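Local structure of luciferase-like monooxygenase (Streptomyces bottropensis, 4US5) at residues L82-P87 with R140-L144; R74-V80 with D103-I109; L245-R249 with L258-A264; Q12-E17 with V313-H317. The protein probably acts as a flavin-dependent monooxygenase of the bacterial luciferase family, linked to epoxide formation in the making of mensacarcin. Where two conformers were deposited one is given. Numbering follows the deposited sequence.

Contact 1. Residues L82-P87 with R140-L144; sequences LSLYSP and RLEQL
Residues 82-84 form a short 3-10 turn, with Tyr85 N bonded to Leu82 O at 3.1 Å, and the chain extends through Tyr85 and Ser86 (phi/psi -129/156 and -61/129) into the helix that begins at Pro87. Segment 140-144 is regular alpha-helix. The backbones come nearest at Pro87 and Leu144, CA atoms 4.9 Å apart. Ser86 holds the N-cap position; its OG bonds weakly to Leu88 N and Lys89 N and is hydrogen-bonded to Ala122 O of the second subunit. Proline suits the first helical turn, where no N-H is needed, and its CB meets Leu144 CB at 4.2 Å while its CG lies 3.6 Å from Gln143 OE1. Leu82 (t, p) sends CD2 to 4.0 Å from Leu144 CD2 and 4.4 Å from Leu141 CD1. Long and flexible, Arg140 (m, t, t) spreads its guanidinium beside the turn. Ser83 O lies over one face, and NH1 comes to 2.7 Å from Tyr85 O at an angle too poor for a hydrogen bond. Arg140 forms salt bridges through NE with Asp136 and through NH1 with Asp125 of the second subunit. Such a beta-to-alpha loop, bearing on a helix at the subunit interface, belongs to the luciferase-like TIM barrel.

Contact 2. Residues R74-V80 with D103-I109; sequences RVGSGGV and DRIDLGI. With NA (sodium ion), chain P.
The axes of parallel strands 74-77 and 105-109 approach to 4.5 Å, their N-to-C directions 25° apart; Val75 pairs with Ile105, Gly76 with Asp106 and Ser77 with Leu107. At Gly78 segment 74-80 turns a corner, a cis peptide precedes Gly79, and a beta bulge shifts the register by one, so Val80 pairs with Ile109. Backbone bonds are Val75 N to Arg104 O (3.0 Å), Asp106 N to Val75 O (3.0 Å), Ser77 N to Asp106 O (3.1 Å), a weak Gly108 N to Ser77 O (3.0 Å) and Val80 N to Gly108 O (2.8 Å). Gly108 O also accepts from Ser77 OG (p, 2.8 Å). A side chain at Gly76 would strike Asp106 O, and one at Gly108 Ser77 O. Arg74 closes a salt bridge, NE and NH2 each 2.9 Å from Asp106 OD1, while Asp106 OD2 serves Trp44 and Arg42. Arg74 NH1 bonds weakly to Asp103 O (2.8 Å), and a water links Arg74 NH2 (3.0 Å) to Asp103 OD1 (2.9 Å). That water and Ile105 N lie 2.9 and 3.0 Å from a sodium ion shared with His98. Arg104 reaches Ile73 O. A non-prolyl cis peptide recalls bacterial luciferase and related flavin enzymes. Helix 87-100 completes the beta-alpha-beta unit, setting Phe94 against Ser77, Val80, Ile105 and Leu107, while strands 42-45 and 167-172 flank the pair.

Contact 3. Residues L245-R249 with L258-A264; sequences LFHRR and LPPADLA
A helix-loop-helix turn on the connection between two TIM-barrel strands brings helix 233-251 against the start of helix 261-268. Segment 245-249 is regular helix; 258-260 is extended, with Pro260 as the N-cap of the second helix. The CA atoms come nearest at Leu245 and Ala264 (5.8 Å) and at Phe246 and Leu258 (6.3 Å). Leu245 (t, p) fills the angle between the helices: its CD2 lies 3.7 Å from Pro259 CG, 3.7 Å from Leu263 CD2 and 3.8 Å from Ala264 CB, the last small enough to let the helices approach. Pro259 offers a rigid apolar ring that also fixes the extended chain, and its O accepts from Thr242 OG1. Over it lies Arg249, extended (m, t, t), with one guanidinium face toward Pro259 CB, 3.7 Å from NH1. No hydrogen bond joins the segments. Phe246 (t) turns its broad ring to Leu258 and meets Phe53 edge-to-face. Leu258 CD2 makes a CH-pi contact over the Phe246 ring, 4.0 Å from its centroid.

Contact 4. Residues Q12-E17 with V313-H317; sequences QAPVVE and VSMIH. With NA (sodium ion), chain M; NA (sodium ion), chain R.
Two irregular loops run side by side, their end-to-end directions 11° apart, with CA separations narrowing from 7.8 Å (Gln12 and Val313) through 6.9 Å (Pro14 and Met315) to 5.6 Å (Val16 and His317). Val313 ends its strand in an extended conformation, with CG1 4.0 Å from Gln12 OE1. At Ser314 the backbone does the polar work. Its N lies 2.9 Å from one sodium ion, which Gln12 OE1 (2.6 Å) and Val10 also coordinate. Ser314 O accepts a hydrogen bond from Gln12 NE2 at 3.0 Å and lies 2.9 Å from a second sodium. An amide side chain suits this place, since Gln12 (p, m) gives to a carbonyl and binds a metal at once. Ser314 OG turns instead to Arg322 and Tyr326. Met315, present as selenomethionine (m, p, t), brings CE to 3.5 Å from Gln12 NE2. Ile316 N (2.9 Å) and a water (2.7 Å) also lie beside the second sodium, and that water donates to Ile316 O at 2.8 Å. His317 (t) donates from NE2 to Glu17 O (2.9 Å), and its CD2 packs 3.6 Å from Val16 CB. These loops follow the adjacent parallel strands 6-11 and 309-313, at the C-terminal barrel mouth where TIM-barrel enzymes usually carry their active sites. Helix 319-332 packs on Ile316, and helix 233-251 touches Met315, Ile316 and His317.

Contacts 1, 2 and 4 are largely buried, whereas contact 3 is more open to solvent. Contact 2, one parallel strand pair of the barrel sheet, is held by backbone hydrogen bonds and a salt bridge; contact 1 packs on its end, Leu82 and Leu144 touching Ile109, and gains a salt-bridge partner, Asp125, from the second subunit. Opposite contact 1 across the chain's centre, contacts 3 and 4 meet through probable backbone hydrogen bonds of Leu258 with Glu17 and Val15. Contact 3, mainly apolar, sets a helix against the loop and first turn of the next helix; contact 4 relies on carbonyls, amides and sodium. Contact 4 joins the two ends of the barrel sequence, enclosing the other three along the chain.

Contact 1. Residues L82-P87 with R140-L144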
# COMPACT_ATOMS: atom_id res chain seq x y z
N LEU B 82 0.17 -12.86 7.01
CA LEU B 82 1.25 -12.38 7.85
C LEU B 82 2.46 -13.32 7.83
O LEU B 82 3.58 -12.87 8.04
CB LEU B 82 0.76 -12.18 9.28
CG LEU B 82 1.76 -11.67 10.29
CD1 LEU B 82 2.37 -10.34 9.91
CD2 LEU B 82 1.08 -11.56 11.67
N SER B 83 2.24 -14.60 7.53
CA SER B 83 3.35 -15.55 7.47
C SER B 83 4.33 -15.21 6.39
O SER B 83 5.44 -15.71 6.40
CB SER B 83 2.86 -16.97 7.22
OG SER B 83 2.08 -17.42 8.30
N LEU B 84 3.92 -14.36 5.43
CA LEU B 84 4.77 -14.01 4.31
C LEU B 84 5.63 -12.79 4.55
O LEU B 84 6.48 -12.49 3.73
CB LEU B 84 3.90 -13.74 3.05
CG LEU B 84 2.96 -14.80 2.58
CD1 LEU B 84 2.16 -14.26 1.39
CD2 LEU B 84 3.73 -16.06 2.19
N TYR B 85 5.36 -12.05 5.62
CA TYR B 85 5.92 -10.74 5.81
C TYR B 85 6.58 -10.55 7.17
O TYR B 85 6.19 -11.16 8.13
CB TYR B 85 4.81 -9.70 5.67
CG TYR B 85 4.03 -9.82 4.38
CD1 TYR B 85 4.67 -9.64 3.15
CD2 TYR B 85 2.72 -10.23 4.37
CE1 TYR B 85 4.00 -9.81 1.97
CE2 TYR B 85 2.01 -10.35 3.19
CZ TYR B 85 2.66 -10.14 1.99
OH TYR B 85 1.95 -10.24 0.83
N SER B 86 7.51 -9.61 7.23
CA SER B 86 7.98 -9.09 8.51
C SER B 86 6.82 -8.46 9.25
O SER B 86 6.15 -7.61 8.71
CB SER B 86 9.06 -8.04 8.27
OG SER B 86 9.27 -7.26 9.43
N PRO B 87 6.60 -8.85 10.53
CA PRO B 87 5.59 -8.16 11.31
C PRO B 87 5.82 -6.65 11.48
O PRO B 87 4.87 -5.91 11.58
CB PRO B 87 5.61 -8.89 12.65
CG PRO B 87 6.09 -10.26 12.30
CD PRO B 87 7.12 -10.03 11.25
N ARG B 140 4.14 -14.57 15.12
CA ARG B 140 4.19 -13.33 14.30
C ARG B 140 3.12 -12.36 14.73
O ARG B 140 3.32 -11.16 14.79
CB ARG B 140 3.99 -13.67 12.83
CG ARG B 140 5.19 -14.23 12.16
CD ARG B 140 4.83 -14.81 10.79
NE ARG B 140 6.01 -15.41 10.23
CZ ARG B 140 6.94 -14.77 9.56
NH1 ARG B 140 6.79 -13.50 9.23
NH2 ARG B 140 8.02 -15.42 9.17
N LEU B 141 1.96 -12.90 15.06
CA LEU B 141 0.85 -12.11 15.49
C LEU B 141 1.15 -11.39 16.83
O LEU B 141 0.78 -10.24 17.01
CB LEU B 141 -0.38 -13.02 15.58
CG LEU B 141 -1.78 -12.47 15.71
CD1 LEU B 141 -2.07 -11.37 14.71
CD2 LEU B 141 -2.76 -13.63 15.52
N GLU B 142 1.83 -12.08 17.73
CA GLU B 142 2.31 -11.45 18.97
C GLU B 142 3.34 -10.37 18.69
O GLU B 142 3.34 -9.32 19.31
CB GLU B 142 3.01 -12.48 19.91
CG GLU B 142 2.62 -12.28 21.37
CD GLU B 142 1.31 -12.94 21.69
OE1 GLU B 142 1.33 -14.14 22.08
OE2 GLU B 142 0.27 -12.25 21.55
N GLN B 143 4.26 -10.67 17.78
CA GLN B 143 5.26 -9.68 17.39
C GLN B 143 4.60 -8.43 16.79
O GLN B 143 4.98 -7.31 17.08
CB GLN B 143 6.17 -10.24 16.32
CG GLN B 143 7.24 -11.20 16.75
CD GLN B 143 8.16 -11.49 15.57
OE1 GLN B 143 7.83 -12.29 14.71
NE2 GLN B 143 9.28 -10.76 15.49
N LEU B 144 3.60 -8.65 15.94
CA LEU B 144 2.86 -7.54 15.32
C LEU B 144 2.21 -6.69 16.40
O LEU B 144 2.28 -5.49 16.37
CB LEU B 144 1.81 -8.11 14.36
CG LEU B 144 0.84 -7.13 13.72
CD1 LEU B 144 1.59 -6.01 13.01
CD2 LEU B 144 -0.04 -7.90 12.75

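Contact 2. Residues R74-V80 with D103-I109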
# COMPACT_ATOMS: atom_id res chain seq x y z
N ARG B 74 -15.64 1.28 8.09
CA ARG B 74 -14.28 0.90 8.38
C ARG B 74 -13.70 0.17 7.14
O ARG B 74 -14.46 -0.36 6.33
CB ARG B 74 -14.21 -0.01 9.59
CG ARG B 74 -14.70 0.66 10.90
CD ARG B 74 -14.51 -0.24 12.10
NE ARG B 74 -13.09 -0.48 12.32
CZ ARG B 74 -12.25 0.39 12.91
NH1 ARG B 74 -12.69 1.54 13.42
NH2 ARG B 74 -10.97 0.11 12.97
N VAL B 75 -12.40 0.30 6.94
CA VAL B 75 -11.73 -0.32 5.77
C VAL B 75 -10.52 -1.02 6.24
O VAL B 75 -9.77 -0.53 7.12
CB VAL B 75 -11.35 0.73 4.71
CG1 VAL B 75 -10.94 0.08 3.43
CG2 VAL B 75 -12.50 1.68 4.44
N GLY B 76 -10.28 -2.22 5.72
CA GLY B 76 -9.13 -2.97 6.15
C GLY B 76 -8.87 -4.24 5.37
O GLY B 76 -9.49 -4.48 4.32
N SER B 77 -7.93 -5.02 5.89
CA SER B 77 -7.54 -6.28 5.31
C SER B 77 -8.31 -7.44 5.88
O SER B 77 -8.59 -7.48 7.08
CB SER B 77 -6.08 -6.50 5.50
OG SER B 77 -5.71 -6.54 6.88
N GLY B 78 -8.72 -8.35 4.99
CA GLY B 78 -9.42 -9.59 5.38
C GLY B 78 -9.01 -10.77 4.51
O GLY B 78 -9.82 -11.27 3.74
N GLY B 79 -7.75 -11.19 4.56
CA GLY B 79 -6.76 -10.72 5.52
C GLY B 79 -5.35 -10.65 4.93
O GLY B 79 -5.06 -11.29 3.91
N VAL B 80 -4.46 -9.92 5.59
CA VAL B 80 -3.06 -9.95 5.25
C VAL B 80 -2.44 -11.30 5.65
O VAL B 80 -2.62 -11.77 6.75
CB VAL B 80 -2.30 -8.80 5.95
CG1 VAL B 80 -0.79 -9.04 5.92
CG2 VAL B 80 -2.64 -7.49 5.29
N ASP B 103 -8.39 5.94 13.06
CA ASP B 103 -9.33 5.05 13.75
C ASP B 103 -10.36 4.42 12.80
O ASP B 103 -11.44 4.00 13.25
CB ASP B 103 -10.04 5.78 14.92
CG ASP B 103 -10.56 4.81 15.98
OD1 ASP B 103 -9.90 3.78 16.25
OD2 ASP B 103 -11.66 5.03 16.48
N ARG B 104 -10.04 4.31 11.51
CA ARG B 104 -10.92 3.65 10.56
C ARG B 104 -10.41 2.29 10.03
O ARG B 104 -11.12 1.63 9.25
CB ARG B 104 -11.20 4.54 9.38
CG ARG B 104 -12.03 5.78 9.73
CD ARG B 104 -12.31 6.59 8.48
NE ARG B 104 -13.12 5.84 7.55
CZ ARG B 104 -13.06 5.95 6.24
NH1 ARG B 104 -12.18 6.77 5.64
NH2 ARG B 104 -13.84 5.20 5.48
N ILE B 105 -9.20 1.90 10.41
CA ILE B 105 -8.49 0.82 9.71
C ILE B 105 -8.52 -0.48 10.52
O ILE B 105 -8.19 -0.50 11.72
CB ILE B 105 -7.03 1.21 9.38
CG1 ILE B 105 -6.97 2.46 8.51
CG2 ILE B 105 -6.28 0.05 8.74
CD1 ILE B 105 -7.70 2.39 7.18
N ASP B 106 -8.91 -1.56 9.85
CA ASP B 106 -8.82 -2.90 10.38
C ASP B 106 -7.60 -3.61 9.78
O ASP B 106 -7.41 -3.62 8.57
CB ASP B 106 -10.07 -3.72 10.00
CG ASP B 106 -11.30 -3.25 10.67
OD1 ASP B 106 -11.22 -2.55 11.73
OD2 ASP B 106 -12.41 -3.60 10.17
N LEU B 107 -6.81 -4.25 10.63
CA LEU B 107 -5.78 -5.14 10.20
C LEU B 107 -6.21 -6.58 10.48
O LEU B 107 -5.88 -7.16 11.54
CB LEU B 107 -4.48 -4.80 10.92
CG LEU B 107 -3.24 -5.64 10.67
CD1 LEU B 107 -3.05 -6.00 9.20
CD2 LEU B 107 -2.00 -4.91 11.18
N GLY B 108 -6.96 -7.15 9.55
CA GLY B 108 -7.29 -8.56 9.59
C GLY B 108 -6.14 -9.39 9.07
O GLY B 108 -5.52 -9.04 8.05
N ILE B 109 -5.84 -10.47 9.77
CA ILE B 109 -4.70 -11.35 9.50
C ILE B 109 -5.25 -12.71 9.18
O ILE B 109 -6.10 -13.21 9.89
CB ILE B 109 -3.81 -11.48 10.75
CG1 ILE B 109 -3.21 -10.13 11.13
CG2 ILE B 109 -2.72 -12.53 10.55
CD1 ILE B 109 -2.40 -9.48 10.05
NA NA P . -7.25 2.76 12.49
O HOH W 1 -8.99 1.65 14.53

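Contact 3. Residues L245-R249 with L258-A264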
# COMPACT_ATOMS: atom_id res chain seq x y z
N LEU B 245 -20.88 -23.28 -11.62
CA LEU B 245 -20.05 -23.69 -12.78
C LEU B 245 -18.58 -23.49 -12.49
O LEU B 245 -17.76 -24.30 -12.87
CB LEU B 245 -20.44 -22.92 -14.04
CG LEU B 245 -19.62 -23.22 -15.31
CD1 LEU B 245 -19.67 -24.70 -15.64
CD2 LEU B 245 -20.13 -22.39 -16.48
N PHE B 246 -18.25 -22.43 -11.73
CA PHE B 246 -16.86 -22.21 -11.33
C PHE B 246 -16.38 -23.41 -10.55
O PHE B 246 -15.28 -23.92 -10.78
CB PHE B 246 -16.70 -20.91 -10.52
CG PHE B 246 -15.27 -20.57 -10.15
CD1 PHE B 246 -14.40 -20.03 -11.07
CD2 PHE B 246 -14.81 -20.82 -8.87
CE1 PHE B 246 -13.09 -19.73 -10.74
CE2 PHE B 246 -13.50 -20.53 -8.51
CZ PHE B 246 -12.64 -19.96 -9.44
N HIS B 247 -17.23 -23.95 -9.68
CA HIS B 247 -16.83 -25.13 -8.93
C HIS B 247 -16.70 -26.40 -9.78
O HIS B 247 -15.82 -27.19 -9.56
CB HIS B 247 -17.78 -25.43 -7.77
CG HIS B 247 -17.34 -24.81 -6.49
ND1 HIS B 247 -17.56 -23.48 -6.21
CD2 HIS B 247 -16.64 -25.31 -5.45
CE1 HIS B 247 -17.02 -23.19 -5.04
NE2 HIS B 247 -16.50 -24.30 -4.54
N ARG B 248 -17.64 -26.59 -10.70
CA ARG B 248 -17.56 -27.75 -11.63
C ARG B 248 -16.23 -27.69 -12.34
O ARG B 248 -15.51 -28.70 -12.43
CB ARG B 248 -18.71 -27.73 -12.65
CG ARG B 248 -18.50 -28.71 -13.80
CD ARG B 248 -19.62 -28.66 -14.82
NE ARG B 248 -20.84 -29.34 -14.35
CZ ARG B 248 -21.95 -29.45 -15.07
NH1 ARG B 248 -22.02 -28.95 -16.29
NH2 ARG B 248 -22.98 -30.09 -14.57
N ARG B 249 -15.91 -26.51 -12.85
CA ARG B 249 -14.73 -26.34 -13.67
C ARG B 249 -13.47 -26.54 -12.86
O ARG B 249 -12.57 -27.23 -13.29
CB ARG B 249 -14.72 -24.94 -14.30
CG ARG B 249 -15.68 -24.78 -15.45
CD ARG B 249 -15.57 -23.35 -15.96
NE ARG B 249 -16.36 -23.09 -17.13
CZ ARG B 249 -16.39 -21.91 -17.75
NH1 ARG B 249 -15.73 -20.86 -17.22
NH2 ARG B 249 -17.11 -21.75 -18.83
N LEU B 258 -14.49 -16.03 -13.71
CA LEU B 258 -15.88 -16.32 -13.37
C LEU B 258 -16.77 -16.27 -14.63
O LEU B 258 -16.76 -15.28 -15.36
CB LEU B 258 -16.43 -15.35 -12.32
CG LEU B 258 -16.00 -15.48 -10.86
CD1 LEU B 258 -16.93 -14.62 -9.99
CD2 LEU B 258 -16.01 -16.89 -10.38
N PRO B 259 -17.54 -17.35 -14.89
CA PRO B 259 -18.37 -17.36 -16.11
C PRO B 259 -19.68 -16.54 -16.00
O PRO B 259 -20.24 -16.36 -14.90
CB PRO B 259 -18.70 -18.84 -16.28
CG PRO B 259 -18.68 -19.41 -14.90
CD PRO B 259 -17.61 -18.63 -14.15
N PRO B 260 -20.20 -16.10 -17.16
CA PRO B 260 -21.47 -15.35 -17.13
C PRO B 260 -22.62 -16.23 -16.68
O PRO B 260 -22.60 -17.44 -16.93
CB PRO B 260 -21.64 -14.86 -18.58
CG PRO B 260 -20.48 -15.35 -19.36
CD PRO B 260 -19.63 -16.24 -18.51
N ALA B 261 -23.61 -15.61 -16.04
CA ALA B 261 -24.71 -16.33 -15.43
C ALA B 261 -25.49 -17.20 -16.43
O ALA B 261 -25.77 -18.36 -16.17
CB ALA B 261 -25.65 -15.36 -14.71
N ASP B 262 -25.89 -16.61 -17.54
CA ASP B 262 -26.77 -17.32 -18.50
C ASP B 262 -26.06 -18.52 -19.12
O ASP B 262 -26.62 -19.62 -19.17
CB ASP B 262 -27.30 -16.36 -19.56
CG ASP B 262 -28.32 -15.39 -18.98
OD1 ASP B 262 -29.12 -15.79 -18.11
OD2 ASP B 262 -28.34 -14.22 -19.40
N LEU B 263 -24.82 -18.34 -19.50
CA LEU B 263 -23.99 -19.46 -19.94
C LEU B 263 -23.89 -20.53 -18.86
O LEU B 263 -23.98 -21.73 -19.13
CB LEU B 263 -22.59 -18.97 -20.27
CG LEU B 263 -21.55 -19.98 -20.82
CD1 LEU B 263 -20.47 -19.27 -21.64
CD2 LEU B 263 -20.89 -20.80 -19.73
N ALA B 264 -23.65 -20.09 -17.62
CA ALA B 264 -23.54 -21.04 -16.52
C ALA B 264 -24.84 -21.81 -16.28
O ALA B 264 -24.80 -22.99 -15.97
CB ALA B 264 -23.10 -20.31 -15.23

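Contact 4. Residues Q12-E17 with V313-H317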
# COMPACT_ATOMS: atom_id res chain seq x y z
N GLN B 12 -12.75 -10.10 -2.35
CA GLN B 12 -11.58 -10.75 -2.93
C GLN B 12 -11.29 -10.26 -4.37
O GLN B 12 -10.27 -10.59 -4.95
CB GLN B 12 -11.73 -12.26 -2.85
CG GLN B 12 -12.60 -12.90 -3.90
CD GLN B 12 -14.09 -12.70 -3.73
OE1 GLN B 12 -14.57 -11.69 -3.19
NE2 GLN B 12 -14.85 -13.61 -4.30
N ALA B 13 -12.17 -9.41 -4.89
CA ALA B 13 -12.00 -8.80 -6.22
C ALA B 13 -11.87 -9.84 -7.33
O ALA B 13 -10.86 -9.92 -8.02
CB ALA B 13 -10.83 -7.84 -6.22
N PRO B 14 -12.93 -10.61 -7.53
CA PRO B 14 -12.86 -11.62 -8.57
C PRO B 14 -12.72 -10.98 -9.95
O PRO B 14 -13.19 -9.88 -10.19
CB PRO B 14 -14.17 -12.40 -8.42
CG PRO B 14 -15.01 -11.61 -7.52
CD PRO B 14 -14.24 -10.58 -6.85
N VAL B 15 -12.04 -11.69 -10.84
CA VAL B 15 -11.92 -11.26 -12.23
C VAL B 15 -12.89 -12.10 -13.04
O VAL B 15 -12.91 -13.35 -12.93
CB VAL B 15 -10.50 -11.46 -12.75
CG1 VAL B 15 -10.37 -10.87 -14.16
CG2 VAL B 15 -9.49 -10.79 -11.79
N VAL B 16 -13.72 -11.43 -13.82
CA VAL B 16 -14.88 -12.10 -14.42
C VAL B 16 -14.73 -12.13 -15.97
O VAL B 16 -14.08 -11.29 -16.56
CB VAL B 16 -16.19 -11.42 -14.04
CG1 VAL B 16 -16.26 -11.24 -12.50
CG2 VAL B 16 -16.36 -10.07 -14.71
N GLU B 17 -15.29 -13.16 -16.56
CA GLU B 17 -15.18 -13.37 -18.00
C GLU B 17 -15.64 -12.16 -18.78
O GLU B 17 -16.72 -11.61 -18.54
CB GLU B 17 -15.99 -14.59 -18.45
CG GLU B 17 -15.76 -14.95 -19.93
CD GLU B 17 -14.34 -15.43 -20.15
OE1 GLU B 17 -13.91 -16.40 -19.48
OE2 GLU B 17 -13.62 -14.81 -20.95
N VAL B 313 -19.39 -12.04 1.33
CA VAL B 313 -18.52 -12.32 0.20
C VAL B 313 -19.46 -12.64 -0.97
O VAL B 313 -20.57 -13.18 -0.78
CB VAL B 313 -17.64 -13.56 0.49
CG1 VAL B 313 -16.74 -13.90 -0.67
CG2 VAL B 313 -16.81 -13.34 1.74
N SER B 314 -19.02 -12.33 -2.19
CA SER B 314 -19.77 -12.66 -3.37
C SER B 314 -18.87 -13.16 -4.52
O SER B 314 -17.70 -12.77 -4.63
CB SER B 314 -20.63 -11.48 -3.80
OG SER B 314 -19.83 -10.31 -4.00
N MSE B 315 -19.43 -14.04 -5.35
CA MSE B 315 -18.76 -14.55 -6.54
C MSE B 315 -19.75 -14.40 -7.66
O MSE B 315 -20.29 -15.37 -8.16
CB MSE B 315 -18.38 -16.00 -6.34
CG MSE B 315 -17.07 -16.16 -5.57
SE MSE B 315 -17.38 -16.03 -3.65
CE MSE B 315 -15.68 -16.75 -2.99
N ILE B 316 -20.00 -13.15 -8.07
CA ILE B 316 -21.05 -12.80 -9.00
C ILE B 316 -20.40 -12.20 -10.25
O ILE B 316 -19.51 -11.35 -10.15
CB ILE B 316 -22.05 -11.81 -8.35
CG1 ILE B 316 -22.85 -12.52 -7.25
CG2 ILE B 316 -22.98 -11.23 -9.38
CD1 ILE B 316 -23.75 -11.62 -6.40
N HIS B 317 -20.83 -12.67 -11.41
CA HIS B 317 -20.17 -12.30 -12.66
C HIS B 317 -20.39 -10.81 -13.00
O HIS B 317 -19.46 -10.11 -13.40
CB HIS B 317 -20.68 -13.15 -13.81
CG HIS B 317 -20.15 -12.74 -15.15
ND1 HIS B 317 -20.85 -11.89 -15.98
CD2 HIS B 317 -18.98 -13.00 -15.77
CE1 HIS B 317 -20.13 -11.65 -17.06
NE2 HIS B 317 -19.00 -12.33 -16.97
NA NA M . -18.58 -11.00 -6.80
NA NA R . -16.71 -10.57 -2.31
O HOH W 2 -17.73 -9.61 -8.90